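PDB 5B7W: cyclic di-GMP-binding protein XC_3703 from Xanthomonas campestris pv. campestris, which binds the second messenger cyclic di-GMP and, in its absence, promotes binding of a LysR-type transcriptional regulator to target genes, thereby regulating virulence and biofilm formation. Local coordinates for residues A[5-10]-A[155-160]. Numbering follows the deposited sequence.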
# COMPACT_ATOMS: atom_id res chain seq x y z
N ASP A 5 -11.43 -10.53 -9.04
CA ASP A 5 -10.25 -10.68 -8.21
C ASP A 5 -10.14 -9.52 -7.23
O ASP A 5 -10.27 -8.36 -7.63
CB ASP A 5 -8.98 -10.77 -9.05
CG ASP A 5 -8.68 -12.18 -9.52
OD1 ASP A 5 -9.29 -13.12 -8.98
OD2 ASP A 5 -7.84 -12.34 -10.43
N VAL A 6 -9.92 -9.84 -5.96
CA VAL A 6 -9.54 -8.84 -4.97
C VAL A 6 -8.02 -8.76 -4.96
O VAL A 6 -7.34 -9.75 -4.67
CB VAL A 6 -10.08 -9.21 -3.58
CG1 VAL A 6 -9.76 -8.10 -2.58
CG2 VAL A 6 -11.57 -9.46 -3.63
N ILE A 7 -7.48 -7.60 -5.31
CA ILE A 7 -6.05 -7.42 -5.42
C ILE A 7 -5.61 -6.28 -4.51
O ILE A 7 -6.42 -5.48 -4.03
CB ILE A 7 -5.60 -7.14 -6.87
CG1 ILE A 7 -6.16 -5.80 -7.36
CG2 ILE A 7 -6.02 -8.27 -7.79
CD1 ILE A 7 -5.75 -5.45 -8.77
N SER A 8 -4.30 -6.23 -4.27
CA SER A 8 -3.67 -5.14 -3.52
C SER A 8 -2.36 -4.84 -4.25
O SER A 8 -1.32 -5.43 -3.95
CB SER A 8 -3.44 -5.51 -2.06
OG SER A 8 -3.00 -4.38 -1.33
N GLU A 9 -2.43 -3.92 -5.20
CA GLU A 9 -1.31 -3.64 -6.09
C GLU A 9 -1.04 -2.15 -6.15
O GLU A 9 -1.94 -1.33 -5.96
CB GLU A 9 -1.57 -4.18 -7.50
CG GLU A 9 -1.67 -5.70 -7.56
CD GLU A 9 -1.86 -6.21 -8.97
OE1 GLU A 9 -2.06 -5.38 -9.89
OE2 GLU A 9 -1.82 -7.44 -9.17
N VAL A 10 0.22 -1.81 -6.42
CA VAL A 10 0.66 -0.44 -6.60
C VAL A 10 1.36 -0.35 -7.94
O VAL A 10 2.22 -1.17 -8.25
CB VAL A 10 1.60 0.01 -5.46
CG1 VAL A 10 2.07 1.44 -5.69
CG2 VAL A 10 0.92 -0.12 -4.11
N GLN A 155 -8.18 -3.26 -4.41
CA GLN A 155 -8.75 -2.97 -5.72
C GLN A 155 -9.41 -4.23 -6.26
O GLN A 155 -9.24 -5.33 -5.72
CB GLN A 155 -7.68 -2.45 -6.69
CG GLN A 155 -6.85 -1.29 -6.17
CD GLN A 155 -5.60 -1.75 -5.46
OE1 GLN A 155 -4.84 -2.57 -5.99
NE2 GLN A 155 -5.37 -1.23 -4.26
N PHE A 156 -10.17 -4.07 -7.33
CA PHE A 156 -10.95 -5.16 -7.89
C PHE A 156 -10.89 -5.11 -9.40
O PHE A 156 -11.13 -4.05 -10.00
CB PHE A 156 -12.41 -5.10 -7.40
CG PHE A 156 -12.54 -4.83 -5.93
CD1 PHE A 156 -12.55 -5.87 -5.02
CD2 PHE A 156 -12.66 -3.53 -5.46
CE1 PHE A 156 -12.67 -5.62 -3.66
CE2 PHE A 156 -12.78 -3.27 -4.11
CZ PHE A 156 -12.78 -4.32 -3.21
N ASP A 157 -10.57 -6.24 -10.03
CA ASP A 157 -10.43 -6.30 -11.48
C ASP A 157 -10.68 -7.74 -11.93
O ASP A 157 -11.14 -8.58 -11.14
CB ASP A 157 -9.05 -5.80 -11.91
CG ASP A 157 -7.93 -6.75 -11.51
OD1 ASP A 157 -8.12 -7.57 -10.59
OD2 ASP A 157 -6.84 -6.66 -12.11
N ASN A 158 -10.38 -8.01 -13.20
CA ASN A 158 -10.47 -9.35 -13.78
C ASN A 158 -11.87 -9.94 -13.61
O ASN A 158 -12.05 -11.09 -13.22
CB ASN A 158 -9.41 -10.28 -13.19
CG ASN A 158 -9.14 -11.49 -14.07
OD1 ASN A 158 -8.85 -12.58 -13.57
ND2 ASN A 158 -9.23 -11.30 -15.38
N PHE A 159 -12.88 -9.12 -13.91
CA PHE A 159 -14.27 -9.55 -13.84
C PHE A 159 -14.54 -10.52 -14.99
O PHE A 159 -14.52 -10.13 -16.16
CB PHE A 159 -15.20 -8.35 -13.91
CG PHE A 159 -15.18 -7.49 -12.67
CD1 PHE A 159 -14.10 -6.67 -12.40
CD2 PHE A 159 -16.25 -7.50 -11.79
CE1 PHE A 159 -14.08 -5.88 -11.26
CE2 PHE A 159 -16.23 -6.72 -10.65
CZ PHE A 159 -15.15 -5.90 -10.39
N ARG A 160 -14.80 -11.78 -14.66
CA ARG A 160 -15.06 -12.82 -15.65
C ARG A 160 -16.44 -13.41 -15.43
O ARG A 160 -16.98 -13.40 -14.32
CB ARG A 160 -13.99 -13.92 -15.58
CG ARG A 160 -12.56 -13.42 -15.71
CD ARG A 160 -11.57 -14.56 -15.91
NE ARG A 160 -11.67 -15.58 -14.86
CZ ARG A 160 -12.16 -16.80 -15.05
NH1 ARG A 160 -12.59 -17.16 -16.25
NH2 ARG A 160 -12.20 -17.66 -14.04
O HOH W 1 -6.40 -10.08 -11.36
O HOH W 2 -2.70 -0.61 -3.58
O HOH W 3 -3.99 -7.45 -11.43
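Strand 5-7 and the C-terminal edge strand 155-160 run antiparallel, their axes approaching to 4.8 Å with directions 138° apart, with Asp5-Asp157 and Ile7-Gln155 as hydrogen-bonded pairs flanking the non-hydrogen-bonded pair Val6-Phe156. The bonds are not equal: Ile7 N to Gln155 O is short (2.9 Å) and nearly straight, whereas Asp157 N to Asp5 O is longer (3.2 Å) and more bent. Beyond the last pair a side chain takes over from the backbone. Gln155, bent at chi2 (92°), carries its amide past the end of strand 5-7 to the backbone of Glu9, and OE1 receives Glu9 N on an in-plane lone pair at 2.9 Å; NE2 reaches Glu9 O through a water. On the helix-covered face Val6 lies alongside Phe156, CG2 meeting the ring edge at CD1 (4.0 Å), and Leu145 of helix 135-146 touches both. The other face mixes carbon with charge. Ile7 crosses Gln155 at about a right angle, CG1 3.7 Å from CB, and its CG2 and CD1 rest against the Asp157 carboxylate. A water donates to both Asp5 OD2 and Asp157 OD1, while Arg129 forms a salt bridge with Asp5 and a hydrogen bond to Asn158 OD1. This central-to-edge pairing completes the four-stranded sheet of the RRM-like domain I, setting the N-terminal strand beside the C-terminal one; water and arginine probably ease the repulsion between carboxylates that the sheet places side by side.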